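Local structure of trehalose-6-phosphate phosphatase (Cryptococcus neoformans, 5DX9) at residues A[28-33]-A[208-213]; A[87-92]-A[188-193]; A[118-123]-A[137-142]. The protein is a magnesium-binding phosphatase of the HAD clan, built from a Rossmann-like core with a largely parallel central sheet and a separate alpha/beta cap over the ligand pocket. All coordinates share one frame; numbering follows the deposited sequence.

Interaction 1 (A[28-33]-A[208-213]). With MG (magnesium ion), chain C; G6P (6-O-phosphono-alpha-D-glucopyranose), chain B; GLC (alpha-D-glucopyranose), chain D.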
# COMPACT_ATOMS: atom_id res chain seq x y z
N ASP A 28 4.19 -7.15 -2.44
CA ASP A 28 5.48 -7.76 -2.12
C ASP A 28 5.67 -7.88 -0.62
O ASP A 28 5.42 -6.93 0.12
CB ASP A 28 6.62 -6.95 -2.74
CG ASP A 28 6.52 -6.86 -4.25
OD1 ASP A 28 6.65 -7.92 -4.91
OD2 ASP A 28 6.32 -5.75 -4.78
N GLY A 29 6.09 -9.06 -0.17
CA GLY A 29 6.32 -9.31 1.24
C GLY A 29 5.04 -9.46 2.04
O GLY A 29 5.06 -9.80 3.22
N THR A 30 3.90 -9.22 1.39
CA THR A 30 2.62 -9.27 2.08
C THR A 30 1.73 -10.37 1.53
O THR A 30 1.20 -11.19 2.29
CB THR A 30 1.88 -7.93 1.99
OG1 THR A 30 2.64 -6.93 2.68
CG2 THR A 30 0.50 -8.05 2.63
N LEU A 31 1.55 -10.39 0.21
CA LEU A 31 0.77 -11.44 -0.44
C LEU A 31 1.69 -12.48 -1.07
O LEU A 31 1.26 -13.58 -1.43
CB LEU A 31 -0.16 -10.85 -1.50
CG LEU A 31 -1.44 -10.23 -0.95
CD1 LEU A 31 -2.32 -9.73 -2.08
CD2 LEU A 31 -2.19 -11.24 -0.10
N THR A 32 2.96 -12.13 -1.19
CA THR A 32 3.95 -13.01 -1.80
C THR A 32 5.30 -12.73 -1.16
O THR A 32 5.58 -11.61 -0.75
CB THR A 32 4.02 -12.80 -3.34
OG1 THR A 32 4.74 -13.88 -3.94
CG2 THR A 32 4.69 -11.47 -3.67
N PRO A 33 6.14 -13.77 -1.06
CA PRO A 33 7.45 -13.61 -0.42
C PRO A 33 8.36 -12.63 -1.15
O PRO A 33 8.20 -12.39 -2.34
CB PRO A 33 8.04 -15.03 -0.47
CG PRO A 33 6.86 -15.93 -0.63
CD PRO A 33 5.87 -15.17 -1.44
N PHE A 208 -9.69 -4.18 6.70
CA PHE A 208 -8.46 -4.94 6.83
C PHE A 208 -7.38 -4.33 5.95
O PHE A 208 -7.64 -3.98 4.80
CB PHE A 208 -8.67 -6.41 6.46
CG PHE A 208 -7.43 -7.24 6.58
CD1 PHE A 208 -7.09 -7.83 7.79
CD2 PHE A 208 -6.59 -7.43 5.50
CE1 PHE A 208 -5.95 -8.59 7.91
CE2 PHE A 208 -5.44 -8.19 5.61
CZ PHE A 208 -5.12 -8.76 6.83
N CYS A 209 -6.19 -4.17 6.51
CA CYS A 209 -5.05 -3.60 5.79
C CYS A 209 -3.77 -4.29 6.22
O CYS A 209 -3.47 -4.35 7.41
CB CYS A 209 -4.96 -2.09 6.03
SG CYS A 209 -3.61 -1.23 5.15
N ALA A 210 -3.02 -4.81 5.25
CA ALA A 210 -1.77 -5.50 5.55
C ALA A 210 -0.61 -4.96 4.71
O ALA A 210 -0.78 -4.58 3.56
CB ALA A 210 -1.94 -6.99 5.33
N GLY A 211 0.58 -4.95 5.32
CA GLY A 211 1.79 -4.47 4.67
C GLY A 211 3.03 -4.87 5.45
O GLY A 211 2.96 -5.07 6.66
N ASP A 212 4.16 -4.98 4.77
CA ASP A 212 5.37 -5.49 5.40
C ASP A 212 6.48 -4.46 5.54
O ASP A 212 7.44 -4.68 6.28
CB ASP A 212 5.90 -6.68 4.61
CG ASP A 212 6.44 -6.27 3.26
OD1 ASP A 212 5.75 -5.49 2.55
OD2 ASP A 212 7.56 -6.70 2.91
N ASP A 213 6.37 -3.34 4.83
CA ASP A 213 7.47 -2.39 4.75
C ASP A 213 7.18 -1.11 5.52
O ASP A 213 6.05 -0.90 5.98
CB ASP A 213 7.79 -2.07 3.29
CG ASP A 213 9.24 -1.72 3.07
OD1 ASP A 213 9.89 -1.22 4.02
OD2 ASP A 213 9.74 -1.95 1.95
MG MG C . 5.55 -4.71 0.46
C1 G6P B . 9.49 -4.37 -5.19
C2 G6P B . 9.46 -3.58 -6.49
C3 G6P B . 9.96 -2.16 -6.30
C4 G6P B . 9.10 -1.45 -5.27
C5 G6P B . 8.79 -2.26 -4.00
C6 G6P B . 7.38 -1.94 -3.45
O1 G6P B . 10.81 -4.65 -4.74
O2 G6P B . 10.26 -4.26 -7.46
O3 G6P B . 9.85 -1.42 -7.52
O4 G6P B . 9.83 -0.25 -4.97
O5 G6P B . 8.76 -3.69 -4.17
O6 G6P B . 6.50 -3.08 -3.55
P G6P B . 5.24 -3.27 -2.54
O1P G6P B . 4.01 -4.07 -3.21
O2P G6P B . 5.68 -4.04 -1.36
O3P G6P B . 4.78 -1.79 -2.10
C1 GLC D . 10.82 -5.56 -3.63
C2 GLC D . 12.22 -5.66 -3.04
C3 GLC D . 13.15 -6.42 -3.97
C4 GLC D . 12.56 -7.77 -4.38
C5 GLC D . 11.15 -7.59 -4.93
C6 GLC D . 10.45 -8.92 -5.17
O2 GLC D . 12.73 -4.34 -2.78
O3 GLC D . 14.41 -6.64 -3.31
O4 GLC D . 13.43 -8.37 -5.35
O5 GLC D . 10.34 -6.85 -4.02
O6 GLC D . 10.53 -9.74 -3.99
O HOH W 1 7.59 -5.10 0.78
O HOH W 2 5.27 -2.76 1.04
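Two oxygens from distant parts of the chain, Asp28 O and Asp212 OD1, stand only 2.8 Å apart with no hydrogen bond between them, because a magnesium ion reconciles them. Each lies 2.2 Å from the metal, Asp28 O and Asp212 OD1 subtending about 79° there as adjacent corners of an octahedron. O2P of the 6-O-phosphono-alpha-D-glucopyranose sits almost opposite Asp212 OD1, and water 2 almost opposite Asp28 O; water 1 and Asn26 complete the shell. Asp212 reaches the ion with CG placed between its backbone N and carbonyl carbon (chi1 69°), and its second oxygen, OD2, turns to a salt bridge with Lys178. Metal ligands gathered in this way from loops after neighbouring parallel strands are a hallmark of the HAD phosphatase active site: 28-33 follows strand 21-25, Asp212 follows strand 206-211, and both loops leave the C-terminal ends of these strands. Gly29 has no side chain, so Asp212 OD2 can come within 3.3 Å of Gly29 CA. Thr30 splits its branches: CG2 packs on Ala210 CB at 3.8 Å, while OG1 comes to 3.3 Å from Gly211 CA and hydrogen-bonds to Asn26, tying a metal ligand from the second shell. Asp28 directs its carboxylate away from Asp212, with OD2 in a salt bridge to Arg68 and 2.9 Å from O6 of the phosphorylated sugar, while its backbone N donates to O1P.

Interaction 2 (A[87-92]-A[188-193])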
# COMPACT_ATOMS: atom_id res chain seq x y z
N ALA A 87 -0.82 1.80 -7.73
CA ALA A 87 0.56 1.54 -8.12
C ALA A 87 1.49 2.69 -7.77
O ALA A 87 1.07 3.84 -7.70
CB ALA A 87 0.64 1.23 -9.61
N GLU A 88 2.75 2.35 -7.55
CA GLU A 88 3.81 3.33 -7.31
C GLU A 88 3.49 4.23 -6.13
O GLU A 88 3.63 5.46 -6.20
CB GLU A 88 4.05 4.16 -8.58
CG GLU A 88 4.29 3.29 -9.82
CD GLU A 88 4.97 4.03 -10.95
OE1 GLU A 88 5.77 4.94 -10.68
OE2 GLU A 88 4.69 3.70 -12.12
N HIS A 89 3.06 3.61 -5.03
CA HIS A 89 2.87 4.30 -3.76
C HIS A 89 1.77 5.35 -3.80
O HIS A 89 1.88 6.40 -3.16
CB HIS A 89 4.19 4.93 -3.31
CG HIS A 89 5.29 3.94 -3.13
ND1 HIS A 89 5.45 3.21 -1.97
CD2 HIS A 89 6.29 3.54 -3.96
CE1 HIS A 89 6.50 2.41 -2.10
NE2 HIS A 89 7.02 2.59 -3.29
N GLY A 90 0.71 5.07 -4.54
CA GLY A 90 -0.44 5.95 -4.56
C GLY A 90 -0.34 7.08 -5.57
O GLY A 90 -1.07 8.07 -5.48
N SER A 91 0.56 6.93 -6.53
CA SER A 91 0.67 7.90 -7.61
C SER A 91 -0.28 7.52 -8.75
O SER A 91 -0.55 8.32 -9.64
CB SER A 91 2.11 7.99 -8.11
OG SER A 91 2.53 6.76 -8.67
N PHE A 92 -0.77 6.29 -8.71
CA PHE A 92 -1.75 5.80 -9.68
C PHE A 92 -2.82 4.96 -9.00
O PHE A 92 -2.54 4.25 -8.04
CB PHE A 92 -1.07 4.99 -10.78
CG PHE A 92 -0.12 5.79 -11.62
CD1 PHE A 92 -0.59 6.75 -12.49
CD2 PHE A 92 1.25 5.58 -11.53
CE1 PHE A 92 0.28 7.49 -13.27
CE2 PHE A 92 2.13 6.31 -12.31
CZ PHE A 92 1.64 7.27 -13.18
N VAL A 188 2.53 12.11 -2.55
CA VAL A 188 1.74 10.88 -2.60
C VAL A 188 2.31 9.82 -1.67
O VAL A 188 3.52 9.74 -1.44
CB VAL A 188 1.67 10.31 -4.02
CG1 VAL A 188 1.14 11.36 -4.99
CG2 VAL A 188 3.03 9.78 -4.46
N ASN A 189 1.42 8.99 -1.13
CA ASN A 189 1.81 7.82 -0.37
C ASN A 189 0.64 6.85 -0.26
O ASN A 189 -0.49 7.18 -0.61
CB ASN A 189 2.33 8.20 1.02
CG ASN A 189 1.32 8.99 1.84
OD1 ASN A 189 0.35 8.43 2.35
ND2 ASN A 189 1.57 10.28 1.98
N LYS A 190 0.93 5.64 0.22
CA LYS A 190 -0.10 4.62 0.34
C LYS A 190 -1.19 5.03 1.32
O LYS A 190 -2.32 4.55 1.24
CB LYS A 190 0.53 3.30 0.77
CG LYS A 190 1.52 2.72 -0.23
CD LYS A 190 2.26 1.58 0.41
CE LYS A 190 3.18 0.88 -0.58
NZ LYS A 190 4.09 -0.09 0.08
N GLY A 191 -0.84 5.91 2.25
CA GLY A 191 -1.78 6.39 3.25
C GLY A 191 -2.89 7.23 2.65
O GLY A 191 -4.05 7.11 3.05
N GLU A 192 -2.54 8.09 1.70
CA GLU A 192 -3.53 8.96 1.07
C GLU A 192 -4.53 8.15 0.25
O GLU A 192 -5.69 8.54 0.13
CB GLU A 192 -2.84 10.00 0.19
CG GLU A 192 -2.12 11.09 0.97
CD GLU A 192 -3.07 11.87 1.85
OE1 GLU A 192 -4.29 11.87 1.56
OE2 GLU A 192 -2.61 12.49 2.83
N ILE A 193 -4.07 7.04 -0.30
CA ILE A 193 -4.94 6.16 -1.07
C ILE A 193 -5.99 5.53 -0.17
O ILE A 193 -7.17 5.48 -0.50
CB ILE A 193 -4.15 5.06 -1.78
CG1 ILE A 193 -3.15 5.67 -2.77
CG2 ILE A 193 -5.09 4.10 -2.49
CD1 ILE A 193 -3.77 6.62 -3.77
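His89 and Lys190 meet at a slant where a bulged turn of the HAD core abuts the start of helix 190-200. Both side chains leave the backbone with CG anti to the carbonyl carbon, and beyond CG the lysine is extended, which carries its CE past the imidazole at 3.5 Å from His89 ND1. The polar ends part company: His89 NE2 bonds to Glu182, whereas Lys190 NZ is shared among Thr215, Asp216 and the phosphate of the bound 6-O-phosphono-alpha-D-glucopyranose. Lys190 thus serves the pocket from the first turn of a helix, as in other HAD proteins. The bond from CA to CB of Asn189 points away from 87-92, and OD1 N-caps the helix, accepting from Glu192 N at 3.0 Å and, weakly, from Gly191 N. Asn189 CA instead lies 3.1 Å from His89 O. Ile193 points at Gly90, its CG1 3.3 Å from Gly90 CA, a tight fit. Val188 CB lies 3.8 Å from Gly90 O, mid-turn, with Val188 CG2 near His89 O and Ser91 CB. A classic beta bulge closes the turn, Ser91 and Phe92 both facing Ala87, and Ser91 OG donates to Glu88 O at 3.0 Å, from above the carbonyl plane.

Interaction 3 (A[118-123]-A[137-142]). With G6P (6-O-phosphono-alpha-D-glucopyranose), chain B.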
# COMPACT_ATOMS: atom_id res chain seq x y z
N GLU A 118 19.86 9.53 -13.29
CA GLU A 118 21.28 9.71 -13.54
C GLU A 118 22.10 9.20 -12.36
O GLU A 118 23.13 8.55 -12.53
CB GLU A 118 21.60 11.18 -13.82
CG GLU A 118 23.08 11.47 -14.03
CD GLU A 118 23.39 12.95 -14.13
OE1 GLU A 118 24.55 13.30 -14.43
OE2 GLU A 118 22.47 13.77 -13.91
N ILE A 119 21.63 9.50 -11.15
CA ILE A 119 22.32 9.06 -9.94
C ILE A 119 22.32 7.54 -9.83
O ILE A 119 23.35 6.93 -9.54
CB ILE A 119 21.69 9.68 -8.68
CG1 ILE A 119 21.94 11.19 -8.65
CG2 ILE A 119 22.26 9.03 -7.43
CD1 ILE A 119 21.32 11.89 -7.46
N PHE A 120 21.17 6.93 -10.07
CA PHE A 120 21.03 5.49 -9.93
C PHE A 120 21.77 4.75 -11.05
O PHE A 120 22.29 3.66 -10.83
CB PHE A 120 19.55 5.09 -9.93
CG PHE A 120 18.86 5.33 -8.61
CD1 PHE A 120 19.60 5.55 -7.46
CD2 PHE A 120 17.48 5.33 -8.52
CE1 PHE A 120 18.97 5.78 -6.25
CE2 PHE A 120 16.85 5.56 -7.32
CZ PHE A 120 17.59 5.78 -6.18
N LYS A 121 21.81 5.36 -12.23
CA LYS A 121 22.60 4.81 -13.33
C LYS A 121 24.07 4.81 -12.95
O LYS A 121 24.79 3.85 -13.22
CB LYS A 121 22.39 5.60 -14.62
CG LYS A 121 21.18 5.17 -15.44
CD LYS A 121 21.13 5.95 -16.74
CE LYS A 121 19.92 5.57 -17.57
NZ LYS A 121 19.78 6.45 -18.76
N TYR A 122 24.50 5.90 -12.33
CA TYR A 122 25.86 6.03 -11.85
C TYR A 122 26.23 4.85 -10.97
O TYR A 122 27.27 4.22 -11.14
CB TYR A 122 26.04 7.34 -11.09
CG TYR A 122 27.38 7.47 -10.41
CD1 TYR A 122 28.44 8.12 -11.03
CD2 TYR A 122 27.60 6.94 -9.14
CE1 TYR A 122 29.67 8.24 -10.42
CE2 TYR A 122 28.83 7.05 -8.52
CZ TYR A 122 29.86 7.70 -9.16
OH TYR A 122 31.08 7.82 -8.55
N TYR A 123 25.35 4.55 -10.01
CA TYR A 123 25.63 3.50 -9.04
C TYR A 123 25.35 2.11 -9.58
O TYR A 123 25.93 1.14 -9.10
CB TYR A 123 24.81 3.74 -7.76
CG TYR A 123 25.39 4.84 -6.92
CD1 TYR A 123 26.44 4.60 -6.04
CD2 TYR A 123 24.91 6.14 -7.01
CE1 TYR A 123 26.98 5.61 -5.27
CE2 TYR A 123 25.44 7.16 -6.25
CZ TYR A 123 26.48 6.89 -5.38
OH TYR A 123 27.01 7.90 -4.62
N ALA A 137 6.25 7.10 -12.28
CA ALA A 137 6.33 8.24 -11.38
C ALA A 137 7.31 8.00 -10.23
O ALA A 137 7.38 8.80 -9.29
CB ALA A 137 4.95 8.58 -10.84
N SER A 138 8.05 6.91 -10.30
CA SER A 138 9.03 6.58 -9.27
C SER A 138 10.19 5.79 -9.86
O SER A 138 10.07 5.21 -10.94
CB SER A 138 8.38 5.79 -8.13
OG SER A 138 7.80 4.59 -8.61
N ILE A 139 11.31 5.75 -9.15
CA ILE A 139 12.47 5.00 -9.60
C ILE A 139 13.08 4.19 -8.46
O ILE A 139 13.31 4.72 -7.37
CB ILE A 139 13.54 5.92 -10.20
CG1 ILE A 139 12.93 6.85 -11.25
CG2 ILE A 139 14.68 5.08 -10.78
CD1 ILE A 139 13.88 7.94 -11.72
N THR A 140 13.36 2.92 -8.73
CA THR A 140 13.92 2.04 -7.72
C THR A 140 15.28 1.51 -8.13
O THR A 140 15.46 1.05 -9.26
CB THR A 140 12.99 0.85 -7.44
OG1 THR A 140 11.70 1.32 -7.04
CG2 THR A 140 13.58 -0.04 -6.35
N TRP A 141 16.24 1.60 -7.22
CA TRP A 141 17.55 1.00 -7.42
C TRP A 141 17.69 -0.24 -6.54
O TRP A 141 17.61 -0.15 -5.31
CB TRP A 141 18.67 2.00 -7.12
CG TRP A 141 20.05 1.46 -7.36
CD1 TRP A 141 20.62 1.15 -8.56
CD2 TRP A 141 21.05 1.17 -6.36
NE1 TRP A 141 21.91 0.69 -8.37
CE2 TRP A 141 22.19 0.69 -7.03
CE3 TRP A 141 21.08 1.27 -4.97
CZ2 TRP A 141 23.35 0.31 -6.36
CZ3 TRP A 141 22.23 0.89 -4.30
CH2 TRP A 141 23.35 0.42 -5.00
N HIS A 142 17.89 -1.39 -7.17
CA HIS A 142 18.03 -2.65 -6.45
C HIS A 142 19.49 -3.03 -6.25
O HIS A 142 20.30 -2.88 -7.17
CB HIS A 142 17.31 -3.78 -7.19
CG HIS A 142 15.84 -3.57 -7.34
ND1 HIS A 142 14.94 -3.87 -6.35
CD2 HIS A 142 15.11 -3.11 -8.39
CE1 HIS A 142 13.72 -3.60 -6.77
NE2 HIS A 142 13.79 -3.14 -8.00
C1 G6P B . 9.49 -4.37 -5.19
C2 G6P B . 9.46 -3.58 -6.49
C3 G6P B . 9.96 -2.16 -6.30
C4 G6P B . 9.10 -1.45 -5.27
C5 G6P B . 8.79 -2.26 -4.00
C6 G6P B . 7.38 -1.94 -3.45
O1 G6P B . 10.81 -4.65 -4.74
O2 G6P B . 10.26 -4.26 -7.46
O3 G6P B . 9.85 -1.42 -7.52
O4 G6P B . 9.83 -0.25 -4.97
O5 G6P B . 8.76 -3.69 -4.17
O6 G6P B . 6.50 -3.08 -3.55
P G6P B . 5.24 -3.27 -2.54
O1P G6P B . 4.01 -4.07 -3.21
O2P G6P B . 5.68 -4.04 -1.36
O3P G6P B . 4.78 -1.79 -2.10
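Phe120 offers one face and one edge to strand 139-142, and the strand's alternation fills both. Trp141 CB stands over the ring centre in a CH-pi contact, 3.6 Å from the Phe120 centroid and 9° off the normal, while Ile139 CG2 meets the edge in plane at 3.6 Å from Phe120 CD2. The phenyl and the indole's five-membered ring are near parallel, at 22°, yet slid until they barely overlap; the CH-pi contact of the methylene, rather than ring stacking, carries the meeting. Trp141 holds CG anti to its backbone N (chi1 -178°), which carries the indole along the helix toward its C-terminal end. One turn on, Tyr123 receives it: Tyr123 CB lies over the rim of one indole face, 4.0 Å from Trp141 CZ2, and the tyrosine ring itself leads away from the strand. Thr140 and His142 point to the other side of the sheet, toward the bound 6-O-phosphono-alpha-D-glucopyranose; Thr140 OG1, hydrogen-bonded to Lys135, is 3.2 Å from its O4. Helix and strand run nearly parallel, their local axes 9.2 Å apart, within an alpha-beta-beta-alpha-beta-beta cap of the C2 type, where helix 112-125 lies beside helix 148-166 on one face of the sheet and Phe120 also reaches Leu162, Ile132 and Leu181.

How the interactions relate
The three contacts illustrate how a HAD pocket is assembled from core and cap. Interactions 1 and 2, with centres about 15 Å apart, both belong to the core: the first supplies metal ligands, and the second brings the side chain of Lys190 to about 3 Å from the 6-O-phosphono-alpha-D-glucopyranose and about 5 Å from the magnesium ion. Interaction 3 lies in the cap, its centre about 24 Å from that of interaction 1, yet both touch the same sugar, one near the phosphate and the other across the ring hydroxyls. Core and cap meet directly between interactions 2 and 3, where Glu88 OE1 probably hydrogen-bonds to Ala137 N at 2.7 Å and to Ser138 OG.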